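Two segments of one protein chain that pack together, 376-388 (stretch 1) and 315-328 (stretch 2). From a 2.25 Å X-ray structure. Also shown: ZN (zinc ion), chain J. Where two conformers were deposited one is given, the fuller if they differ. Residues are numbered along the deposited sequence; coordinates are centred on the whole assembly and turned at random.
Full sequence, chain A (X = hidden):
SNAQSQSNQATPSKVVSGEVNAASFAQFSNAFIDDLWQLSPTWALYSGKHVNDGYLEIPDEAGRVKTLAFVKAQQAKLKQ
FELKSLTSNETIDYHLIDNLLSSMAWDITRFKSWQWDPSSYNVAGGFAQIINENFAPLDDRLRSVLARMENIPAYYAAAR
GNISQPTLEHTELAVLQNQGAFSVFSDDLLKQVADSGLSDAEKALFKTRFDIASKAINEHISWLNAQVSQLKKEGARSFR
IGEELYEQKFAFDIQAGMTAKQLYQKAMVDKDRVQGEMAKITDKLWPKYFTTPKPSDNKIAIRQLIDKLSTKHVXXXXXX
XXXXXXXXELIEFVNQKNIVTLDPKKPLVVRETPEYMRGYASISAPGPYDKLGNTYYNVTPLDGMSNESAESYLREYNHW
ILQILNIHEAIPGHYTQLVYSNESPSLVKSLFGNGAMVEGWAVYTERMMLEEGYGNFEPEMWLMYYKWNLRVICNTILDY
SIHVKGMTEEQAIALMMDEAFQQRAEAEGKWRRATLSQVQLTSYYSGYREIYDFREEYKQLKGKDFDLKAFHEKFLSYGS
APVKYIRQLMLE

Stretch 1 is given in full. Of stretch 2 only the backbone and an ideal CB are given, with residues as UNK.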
ATOM      1  N   TYR A 376      -1.075  14.485 -10.103  1.00 46.09           N
ATOM      2  CA  TYR A 376       0.334  14.929 -10.105  1.00 45.61           C
ATOM      3  C   TYR A 376       1.382  13.841  -9.775  1.00 41.94           C
ATOM      4  O   TYR A 376       1.084  12.842  -9.132  1.00 38.13           O
ATOM      5  CB  TYR A 376       0.543  16.030  -9.060  1.00 51.30           C
ATOM      6  CG  TYR A 376      -0.454  17.145  -9.109  1.00 59.16           C
ATOM      7  CD1 TYR A 376      -0.226  18.279  -9.895  1.00 63.08           C
ATOM      8  CD2 TYR A 376      -1.628  17.089  -8.354  1.00 61.54           C
ATOM      9  CE1 TYR A 376      -1.149  19.317  -9.934  1.00 65.99           C
ATOM     10  CE2 TYR A 376      -2.556  18.128  -8.390  1.00 63.97           C
ATOM     11  CZ  TYR A 376      -2.312  19.234  -9.180  1.00 64.68           C
ATOM     12  OH  TYR A 376      -3.240  20.249  -9.227  1.00 68.92           O
ATOM     13  N   TYR A 377       2.633  14.100 -10.166  1.00 39.23           N
ATOM     14  CA  TYR A 377       3.793  13.361  -9.671  1.00 37.67           C
ATOM     15  C   TYR A 377       4.453  14.201  -8.575  1.00 38.24           C
ATOM     16  O   TYR A 377       5.161  15.177  -8.861  1.00 37.34           O
ATOM     17  CB  TYR A 377       4.765  13.092 -10.821  1.00 37.38           C
ATOM     18  CG  TYR A 377       5.914  12.128 -10.575  1.00 37.21           C
ATOM     19  CD1 TYR A 377       5.951  11.281  -9.482  1.00 37.99           C
ATOM     20  CD2 TYR A 377       6.934  12.020 -11.505  1.00 36.96           C
ATOM     21  CE1 TYR A 377       6.998  10.391  -9.298  1.00 37.78           C
ATOM     22  CE2 TYR A 377       7.975  11.130 -11.352  1.00 35.74           C
ATOM     23  CZ  TYR A 377       8.008  10.312 -10.250  1.00 37.20           C
ATOM     24  OH  TYR A 377       9.067   9.459 -10.090  1.00 33.92           O
ATOM     25  N   ASN A 378       4.189  13.818  -7.331  1.00 38.66           N
ATOM     26  CA  ASN A 378       4.773  14.434  -6.140  1.00 41.40           C
ATOM     27  C   ASN A 378       6.225  13.994  -5.949  1.00 42.38           C
ATOM     28  O   ASN A 378       6.495  12.835  -5.669  1.00 39.98           O
ATOM     29  CB  ASN A 378       3.979  14.052  -4.891  1.00 41.62           C
ATOM     30  CG  ASN A 378       2.558  14.558  -4.927  1.00 46.05           C
ATOM     31  OD1 ASN A 378       2.308  15.704  -5.290  1.00 49.43           O
ATOM     32  ND2 ASN A 378       1.609  13.703  -4.545  1.00 49.05           N
ATOM     33  N   VAL A 379       7.151  14.928  -6.109  1.00 44.83           N
ATOM     34  CA  VAL A 379       8.569  14.648  -5.955  1.00 46.80           C
ATOM     35  C   VAL A 379       9.043  15.617  -4.889  1.00 52.86           C
ATOM     36  O   VAL A 379       8.921  16.832  -5.087  1.00 56.24           O
ATOM     37  CB  VAL A 379       9.312  14.932  -7.267  1.00 45.44           C
ATOM     38  CG1 VAL A 379      10.813  14.939  -7.043  1.00 45.49           C
ATOM     39  CG2 VAL A 379       8.927  13.898  -8.320  1.00 44.79           C
ATOM     40  N   THR A 380       9.533  15.106  -3.761  1.00 55.11           N
ATOM     41  CA  THR A 380       9.934  15.983  -2.649  1.00 59.36           C
ATOM     42  C   THR A 380      11.307  16.585  -2.845  1.00 58.19           C
ATOM     43  O   THR A 380      12.293  15.817  -2.845  1.00 55.89           O
ATOM     44  CB  THR A 380       9.944  15.265  -1.285  1.00 62.55           C
ATOM     45  OG1 THR A 380       8.675  14.621  -1.116  1.00 65.61           O
ATOM     46  CG2 THR A 380      10.194  16.293  -0.122  1.00 58.23           C
ATOM     47  N   PRO A 381      11.377  17.954  -2.989  1.00 58.31           N
ATOM     48  CA  PRO A 381      12.710  18.560  -2.933  1.00 59.73           C
ATOM     49  C   PRO A 381      13.431  18.214  -1.605  1.00 58.83           C
ATOM     50  O   PRO A 381      12.804  17.825  -0.578  1.00 54.08           O
ATOM     51  CB  PRO A 381      12.457  20.098  -3.109  1.00 60.23           C
ATOM     52  CG  PRO A 381      10.995  20.312  -2.935  1.00 60.03           C
ATOM     53  CD  PRO A 381      10.312  18.979  -3.183  1.00 58.68           C
ATOM     54  N   LEU A 382      14.750  18.310  -1.676  1.00 58.94           N
ATOM     55  CA  LEU A 382      15.602  18.005  -0.551  1.00 61.61           C
ATOM     56  C   LEU A 382      15.950  19.343   0.115  1.00 66.00           C
ATOM     57  O   LEU A 382      17.007  19.923  -0.115  1.00 68.46           O
ATOM     58  CB  LEU A 382      16.818  17.227  -1.050  1.00 59.59           C
ATOM     59  CG  LEU A 382      16.435  16.090  -1.996  1.00 55.70           C
ATOM     60  CD1 LEU A 382      17.643  15.323  -2.492  1.00 54.19           C
ATOM     61  CD2 LEU A 382      15.437  15.178  -1.302  1.00 55.80           C
ATOM     62  N   ASP A 383      14.987  19.850   0.873  1.00 69.25           N
ATOM     63  CA  ASP A 383      15.163  20.993   1.771  1.00 75.28           C
ATOM     64  C   ASP A 383      14.628  20.500   3.100  1.00 79.44           C
ATOM     65  O   ASP A 383      13.788  19.585   3.132  1.00 83.87           O
ATOM     66  CB  ASP A 383      14.353  22.213   1.300  1.00 77.01           C
ATOM     67  CG  ASP A 383      12.850  21.891   1.039  1.00 76.07           C
ATOM     68  OD1 ASP A 383      12.492  21.729  -0.140  1.00 76.81           O
ATOM     69  OD2 ASP A 383      12.027  21.801   1.989  1.00 76.31           O
ATOM     70  N   GLY A 384      15.087  21.090   4.191  1.00 83.45           N
ATOM     71  CA  GLY A 384      14.657  20.664   5.532  1.00 87.24           C
ATOM     72  C   GLY A 384      15.636  19.659   6.110  1.00 87.83           C
ATOM     73  O   GLY A 384      16.221  19.887   7.187  1.00 91.93           O
HETATM   74  N   MSE A 385      15.808  18.553   5.375  1.00 82.23           N
HETATM   75  CA  MSE A 385      16.876  17.579   5.622  1.00 78.51           C
HETATM   76  C   MSE A 385      18.254  18.274   5.866  1.00 76.31           C
HETATM   77  O   MSE A 385      18.527  19.367   5.349  1.00 78.53           O
HETATM   78  CB  MSE A 385      16.976  16.592   4.438  1.00 79.14           C
HETATM   79  CG  MSE A 385      15.769  15.622   4.237  1.00 80.54           C
HETATM   80 SE   MSE A 385      16.155  14.094   2.995  0.90 82.59          SE
HETATM   81  CE  MSE A 385      14.492  13.055   3.214  1.00 78.36           C
ATOM     82  N   SER A 386      19.092  17.642   6.691  1.00 44.99           N
ATOM     83  CA  SER A 386      20.496  17.981   6.824  1.00 38.55           C
ATOM     84  C   SER A 386      21.251  17.702   5.522  1.00 34.80           C
ATOM     85  O   SER A 386      20.809  16.889   4.698  1.00 32.35           O
ATOM     86  CB  SER A 386      21.096  17.099   7.932  1.00 38.71           C
ATOM     87  OG  SER A 386      20.846  15.715   7.700  1.00 36.01           O
ATOM     88  N   ASN A 387      22.410  18.318   5.349  1.00 32.12           N
ATOM     89  CA  ASN A 387      23.271  17.951   4.238  1.00 33.61           C
ATOM     90  C   ASN A 387      23.487  16.431   4.212  1.00 32.76           C
ATOM     91  O   ASN A 387      23.428  15.824   3.154  1.00 30.71           O
ATOM     92  CB  ASN A 387      24.603  18.692   4.267  1.00 35.04           C
ATOM     93  CG  ASN A 387      24.425  20.196   4.235  1.00 37.80           C
ATOM     94  OD1 ASN A 387      23.708  20.699   3.405  1.00 38.48           O
ATOM     95  ND2 ASN A 387      25.021  20.907   5.195  1.00 41.48           N
ATOM     96  N   GLU A 388      23.654  15.823   5.387  1.00 31.96           N
ATOM     97  CA  GLU A 388      24.024  14.419   5.479  1.00 32.14           C
ATOM     98  C   GLU A 388      22.859  13.511   5.096  1.00 31.31           C
ATOM     99  O   GLU A 388      23.054  12.521   4.387  1.00 30.12           O
ATOM    100  CB  GLU A 388      24.512  14.063   6.898  1.00 33.32           C
ATOM    101  CG  GLU A 388      25.850  14.698   7.306  1.00 34.13           C
ATOM    102  CD  GLU A 388      25.765  16.167   7.688  1.00 35.71           C
ATOM    103  OE1 GLU A 388      24.690  16.682   8.078  1.00 37.62           O
ATOM    104  OE2 GLU A 388      26.793  16.850   7.615  1.00 36.87           O
ATOM    105  N   UNK A 315      22.996  16.314  -8.515  1.00 31.90           N
ATOM    106  CA  UNK A 315      23.229  17.356  -7.516  1.00 35.97           C
ATOM    107  C   UNK A 315      21.906  17.646  -6.836  1.00 34.05           C
ATOM    108  O   UNK A 315      20.871  17.662  -7.478  1.00 31.68           O
ATOM    109  CB  UNK A 315      23.818  18.621  -8.143  1.00 35.97           C
ATOM    110  N   UNK A 316      21.974  17.884  -5.540  1.00 32.37           N
ATOM    111  CA  UNK A 316      20.822  18.008  -4.694  1.00 32.62           C
ATOM    112  C   UNK A 316      19.790  19.022  -5.172  1.00 32.84           C
ATOM    113  O   UNK A 316      18.615  18.696  -5.260  1.00 33.02           O
ATOM    114  CB  UNK A 316      21.282  18.377  -3.282  1.00 32.62           C
ATOM    115  N   UNK A 317      20.239  20.236  -5.463  0.50 32.96           N
ATOM    116  CA  UNK A 317      19.350  21.322  -5.868  0.50 34.05           C
ATOM    117  C   UNK A 317      18.701  21.080  -7.267  0.50 33.35           C
ATOM    118  O   UNK A 317      17.704  21.705  -7.592  0.50 31.68           O
ATOM    119  CB  UNK A 317      20.135  22.635  -5.878  0.50 34.05           C
ATOM    120  N   UNK A 318      19.240  20.140  -8.054  1.00 32.71           N
ATOM    121  CA  UNK A 318      18.670  19.773  -9.347  1.00 33.92           C
ATOM    122  C   UNK A 318      17.794  18.517  -9.351  1.00 30.19           C
ATOM    123  O   UNK A 318      17.442  18.032 -10.398  1.00 29.68           O
ATOM    124  CB  UNK A 318      19.810  19.577 -10.348  1.00 33.92           C
ATOM    125  N   UNK A 319      17.441  18.007  -8.188  1.00 29.52           N
ATOM    126  CA  UNK A 319      16.756  16.739  -8.081  1.00 28.88           C
ATOM    127  C   UNK A 319      15.432  16.783  -8.885  1.00 26.96           C
ATOM    128  O   UNK A 319      15.183  15.949  -9.758  1.00 25.75           O
ATOM    129  CB  UNK A 319      16.495  16.403  -6.611  1.00 28.88           C
ATOM    130  N   UNK A 320      14.629  17.780  -8.584  1.00 26.27           N
ATOM    131  CA  UNK A 320      13.281  17.953  -9.174  1.00 26.21           C
ATOM    132  C   UNK A 320      13.380  18.201 -10.698  1.00 26.38           C
ATOM    133  O   UNK A 320      12.698  17.577 -11.448  1.00 25.55           O
ATOM    134  CB  UNK A 320      12.551  19.116  -8.499  1.00 26.21           C
ATOM    135  N   UNK A 321      14.253  19.086 -11.138  1.00 27.31           N
ATOM    136  CA  UNK A 321      14.547  19.264 -12.554  1.00 28.30           C
ATOM    137  C   UNK A 321      15.020  18.007 -13.258  1.00 27.54           C
ATOM    138  O   UNK A 321      14.686  17.822 -14.434  1.00 26.08           O
ATOM    139  CB  UNK A 321      15.607  20.354 -12.719  1.00 28.30           C
ATOM    140  N   UNK A 322      15.806  17.157 -12.578  1.00 26.19           N
ATOM    141  CA  UNK A 322      16.296  15.938 -13.243  1.00 26.22           C
ATOM    142  C   UNK A 322      15.090  15.057 -13.510  1.00 25.49           C
ATOM    143  O   UNK A 322      14.980  14.447 -14.591  1.00 23.69           O
ATOM    144  CB  UNK A 322      17.340  15.205 -12.399  1.00 26.22           C
ATOM    145  N   UNK A 323      14.159  15.047 -12.560  1.00 24.50           N
ATOM    146  CA  UNK A 323      12.937  14.300 -12.734  1.00 24.27           C
ATOM    147  C   UNK A 323      12.118  14.813 -13.892  1.00 25.70           C
ATOM    148  O   UNK A 323      11.659  13.997 -14.707  1.00 23.64           O
ATOM    149  CB  UNK A 323      12.107  14.341 -11.450  1.00 24.27           C
ATOM    150  N   UNK A 324      11.939  16.136 -13.996  1.00 27.33           N
ATOM    151  CA  UNK A 324      11.173  16.701 -15.117  1.00 29.25           C
ATOM    152  C   UNK A 324      11.826  16.398 -16.458  1.00 29.54           C
ATOM    153  O   UNK A 324      11.152  16.180 -17.461  1.00 29.85           O
ATOM    154  CB  UNK A 324      11.024  18.214 -14.949  1.00 29.25           C
ATOM    155  N   UNK A 325      13.139  16.434 -16.496  1.00 30.56           N
ATOM    156  CA  UNK A 325      13.876  16.126 -17.722  1.00 33.72           C
ATOM    157  C   UNK A 325      13.698  14.636 -18.129  1.00 31.62           C
ATOM    158  O   UNK A 325      13.533  14.309 -19.331  1.00 31.55           O
ATOM    159  CB  UNK A 325      15.359  16.450 -17.530  1.00 33.72           C
ATOM    160  N   UNK A 326      13.646  13.749 -17.136  1.00 29.11           N
ATOM    161  CA  UNK A 326      13.621  12.295 -17.401  1.00 29.16           C
ATOM    162  C   UNK A 326      12.287  11.811 -17.959  1.00 28.84           C
ATOM    163  O   UNK A 326      12.262  10.942 -18.826  1.00 28.06           O
ATOM    164  CB  UNK A 326      13.933  11.526 -16.115  1.00 29.16           C
ATOM    165  N   UNK A 327      11.192  12.389 -17.494  1.00 27.34           N
ATOM    166  CA  UNK A 327       9.910  11.876 -17.895  1.00 29.07           C
ATOM    167  C   UNK A 327       9.729  11.913 -19.429  1.00 29.93           C
ATOM    168  O   UNK A 327       9.354  10.877 -20.011  1.00 28.64           O
ATOM    169  CB  UNK A 327       8.803  12.675 -17.205  1.00 29.07           C
ATOM    170  N   UNK A 328      10.028  13.063 -20.090  1.00 29.24           N
ATOM    171  CA  UNK A 328       9.929  13.047 -21.542  1.00 30.11           C
ATOM    172  C   UNK A 328      10.924  12.125 -22.214  1.00 30.01           C
ATOM    173  O   UNK A 328      10.672  11.702 -23.329  1.00 29.54           O
ATOM    174  CB  UNK A 328      10.115  14.465 -22.084  1.00 30.11           C
TER
HETATM  175 ZN    ZN J   3      19.932  12.464 -17.284  1.00107.23          ZN

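Stretch 1 is a strand through 376-379, then a loop; stretch 2 becomes a helix from 319, its direction 146° from that of the strand. Tyr377, Val379, Pro381 and Leu382 offer apolar groups, the later loop carbonyl oxygens. The rule to expect is apolar on the helix positions that face the strand (319, 320, 323, 327) and a donor at its entrance.

Position 315 has nothing of stretch 1 near its CB, so almost any polar residue would do; it is Lys315.

At 316 the CB points sideways, 4.8 Å from Leu382 CD1. Further out lie the carbonyl oxygens of Leu382 and Met385 and the side chain of Asn387. A long donor suits the place: lysine could reach one or two acceptors, arginine several. The residue is Arg316, extended with every chi angle near 180°. Its NE and NH2 both donate to Leu382 O, at 2.9 and 3.0 Å, and NH2 adds a weak hydrogen bond to Met385 O at 3.4 Å. These acceptors lie near the guanidinium plane, where its N-H groups point. Water 1 accepts from Arg316 NH1 at 2.8 Å and donates to Asn387 OD1 at 2.6 Å.

At 317 the CB points away and at 318 it is out of reach. Small polar residues fit both, especially 318, which directly precedes the helix. They are Asp317 and Asp318; the latter occupies the N-cap position, but its side chain makes no capping bond.

Position 319 points toward stretch 1, its CB 4.4 Å from Leu382 CD1, with Val379 further along. Leucine, methionine or an aromatic would suit. Phe319 spans the two: its CG lies 4.3 Å from Leu382 CD1 and its CE2 3.5 Å from Val379 CG1.

The CB at 320 points sideways, 4.8 Å from Val379 CG1 and 5.5 Å from Pro381 CB. Valine, isoleucine or leucine could fill this gap. Val320 does so with CG2, 4.0 Å from Val379 CG1 and 4.1 Å from Pro381 CB.

Position 321, out of reach, suits any small or polar residue; at 322 the zinc, 6.2 Å from the CB, favours a ligand such as glutamate, aspartate or histidine. They are Ser321 and Glu322, whose OE2 binds the zinc at 2.6 Å.

At 323 the CB again points toward the strand, 4.5 Å from Val379 CG2 and 5.2 Å from Tyr377 CE2, which favours a compact aliphatic. Val323 touches both through CG1, at 3.9 and 3.7 Å.

Positions 324, 325 and 326 ask for nothing apolar. They are Arg324, Lys325 and Gln326, whose NE2 donates to Glu322 OE2 at 2.9 Å.

Position 327 points toward stretch 1, but nothing lies within 5.5 Å of its CB, so a longer apolar side chain, such as isoleucine, leucine or methionine, would suit. Ile327 sends CD1 to the edge of the Tyr377 ring, 3.4 Å from Tyr377 CD2.

Position 328 is out of reach and its N has no bond to the turn before, so proline is tolerated, as are many polar residues; it is Pro328, at the kink.

Stretch 2 315-328: KRDDFVSEVRKQIP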
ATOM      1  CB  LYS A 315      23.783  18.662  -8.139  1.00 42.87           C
ATOM      2  CG  LYS A 315      25.308  18.763  -8.205  1.00 47.75           C
ATOM      3  CD  LYS A 315      25.784  19.885  -9.140  1.00 53.32           C
ATOM      4  CE  LYS A 315      26.220  19.357 -10.526  1.00 56.73           C
ATOM      5  NZ  LYS A 315      26.044  20.342 -11.641  1.00 57.31           N
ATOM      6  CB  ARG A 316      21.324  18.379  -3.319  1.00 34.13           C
ATOM      7  CG  ARG A 316      20.271  18.724  -2.305  1.00 34.21           C
ATOM      8  CD  ARG A 316      20.913  19.227  -1.004  1.00 34.98           C
ATOM      9  NE  ARG A 316      19.872  19.368  -0.000  1.00 34.99           N
ATOM     10  CZ  ARG A 316      20.063  19.776   1.245  1.00 36.59           C
ATOM     11  NH1 ARG A 316      21.286  20.080   1.680  1.00 37.56           N
ATOM     12  NH2 ARG A 316      19.018  19.872   2.059  1.00 36.02           N
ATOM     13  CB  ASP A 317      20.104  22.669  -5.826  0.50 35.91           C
ATOM     14  CG  ASP A 317      20.327  23.222  -4.377  0.50 37.72           C
ATOM     15  OD1 ASP A 317      19.879  22.621  -3.372  0.50 36.74           O
ATOM     16  OD2 ASP A 317      20.965  24.298  -4.256  0.50 40.49           O
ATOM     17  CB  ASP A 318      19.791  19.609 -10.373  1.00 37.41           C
ATOM     18  CG  ASP A 318      20.560  20.898 -10.582  1.00 41.73           C
ATOM     19  OD1 ASP A 318      19.948  21.983 -10.472  1.00 46.04           O
ATOM     20  OD2 ASP A 318      21.780  20.815 -10.839  1.00 46.74           O
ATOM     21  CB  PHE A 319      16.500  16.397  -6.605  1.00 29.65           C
ATOM     22  CG  PHE A 319      15.840  15.069  -6.402  1.00 30.94           C
ATOM     23  CD1 PHE A 319      16.545  13.902  -6.566  1.00 32.53           C
ATOM     24  CD2 PHE A 319      14.507  14.986  -6.031  1.00 34.25           C
ATOM     25  CE1 PHE A 319      15.928  12.661  -6.386  1.00 33.90           C
ATOM     26  CE2 PHE A 319      13.879  13.749  -5.848  1.00 33.92           C
ATOM     27  CZ  PHE A 319      14.582  12.588  -6.047  1.00 33.73           C
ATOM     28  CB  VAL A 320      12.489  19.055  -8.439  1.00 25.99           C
ATOM     29  CG1 VAL A 320      11.179  19.336  -9.143  1.00 26.30           C
ATOM     30  CG2 VAL A 320      12.223  18.635  -6.970  1.00 26.07           C
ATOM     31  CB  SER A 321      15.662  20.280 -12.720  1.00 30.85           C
ATOM     32  OG  SER A 321      15.145  21.536 -12.431  1.00 34.60           O
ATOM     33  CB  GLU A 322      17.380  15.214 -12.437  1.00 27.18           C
ATOM     34  CG  GLU A 322      17.911  13.885 -13.021  1.00 29.24           C
ATOM     35  CD  GLU A 322      18.538  14.033 -14.416  1.00 31.56           C
ATOM     36  OE1 GLU A 322      19.126  15.091 -14.691  1.00 33.86           O
ATOM     37  OE2 GLU A 322      18.432  13.111 -15.266  1.00 34.56           O
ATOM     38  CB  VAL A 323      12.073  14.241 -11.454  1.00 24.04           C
ATOM     39  CG1 VAL A 323      10.827  13.417 -11.727  1.00 23.03           C
ATOM     40  CG2 VAL A 323      12.846  13.589 -10.295  1.00 23.49           C
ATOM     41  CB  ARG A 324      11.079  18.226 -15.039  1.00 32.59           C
ATOM     42  CG  ARG A 324      10.209  18.796 -13.951  1.00 35.20           C
ATOM     43  CD  ARG A 324       9.765  20.241 -14.246  1.00 38.90           C
ATOM     44  NE  ARG A 324       8.811  20.605 -13.218  1.00 39.00           N
ATOM     45  CZ  ARG A 324       9.111  21.239 -12.089  1.00 39.41           C
ATOM     46  NH1 ARG A 324      10.330  21.696 -11.852  1.00 40.01           N
ATOM     47  NH2 ARG A 324       8.155  21.440 -11.200  1.00 40.89           N
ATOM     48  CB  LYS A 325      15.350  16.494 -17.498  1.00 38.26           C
ATOM     49  CG  LYS A 325      16.322  16.223 -18.632  1.00 43.14           C
ATOM     50  CD  LYS A 325      17.745  16.633 -18.236  1.00 49.14           C
ATOM     51  CE  LYS A 325      18.763  16.274 -19.325  1.00 53.87           C
ATOM     52  NZ  LYS A 325      18.887  14.791 -19.509  1.00 56.79           N
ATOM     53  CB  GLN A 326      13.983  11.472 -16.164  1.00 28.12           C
ATOM     54  CG  GLN A 326      15.473  11.428 -15.938  1.00 29.55           C
ATOM     55  CD  GLN A 326      15.881  10.517 -14.811  1.00 29.87           C
ATOM     56  OE1 GLN A 326      15.101   9.660 -14.363  1.00 31.51           O
ATOM     57  NE2 GLN A 326      17.107  10.695 -14.333  1.00 29.99           N
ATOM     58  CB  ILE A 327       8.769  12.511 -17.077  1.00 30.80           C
ATOM     59  CG1 ILE A 327       8.877  11.997 -15.642  1.00 31.78           C
ATOM     60  CG2 ILE A 327       7.404  12.101 -17.645  1.00 30.94           C
ATOM     61  CD1 ILE A 327       7.995  12.720 -14.665  1.00 33.91           C
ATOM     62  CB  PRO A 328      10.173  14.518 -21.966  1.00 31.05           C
ATOM     63  CG  PRO A 328      10.054  15.351 -20.711  1.00 30.78           C
ATOM     64  CD  PRO A 328       9.783  14.403 -19.539  1.00 30.11           C
TER
HETATM   65  O   HOH W   1      21.313  21.169   4.290  1.00 39.57           O
HETATM   66  O   HOH W   2      21.892  12.836 -16.115  1.00 66.43           O
HETATM   67  O   HOH W   3      19.768   9.907 -17.501  1.00 46.88           O
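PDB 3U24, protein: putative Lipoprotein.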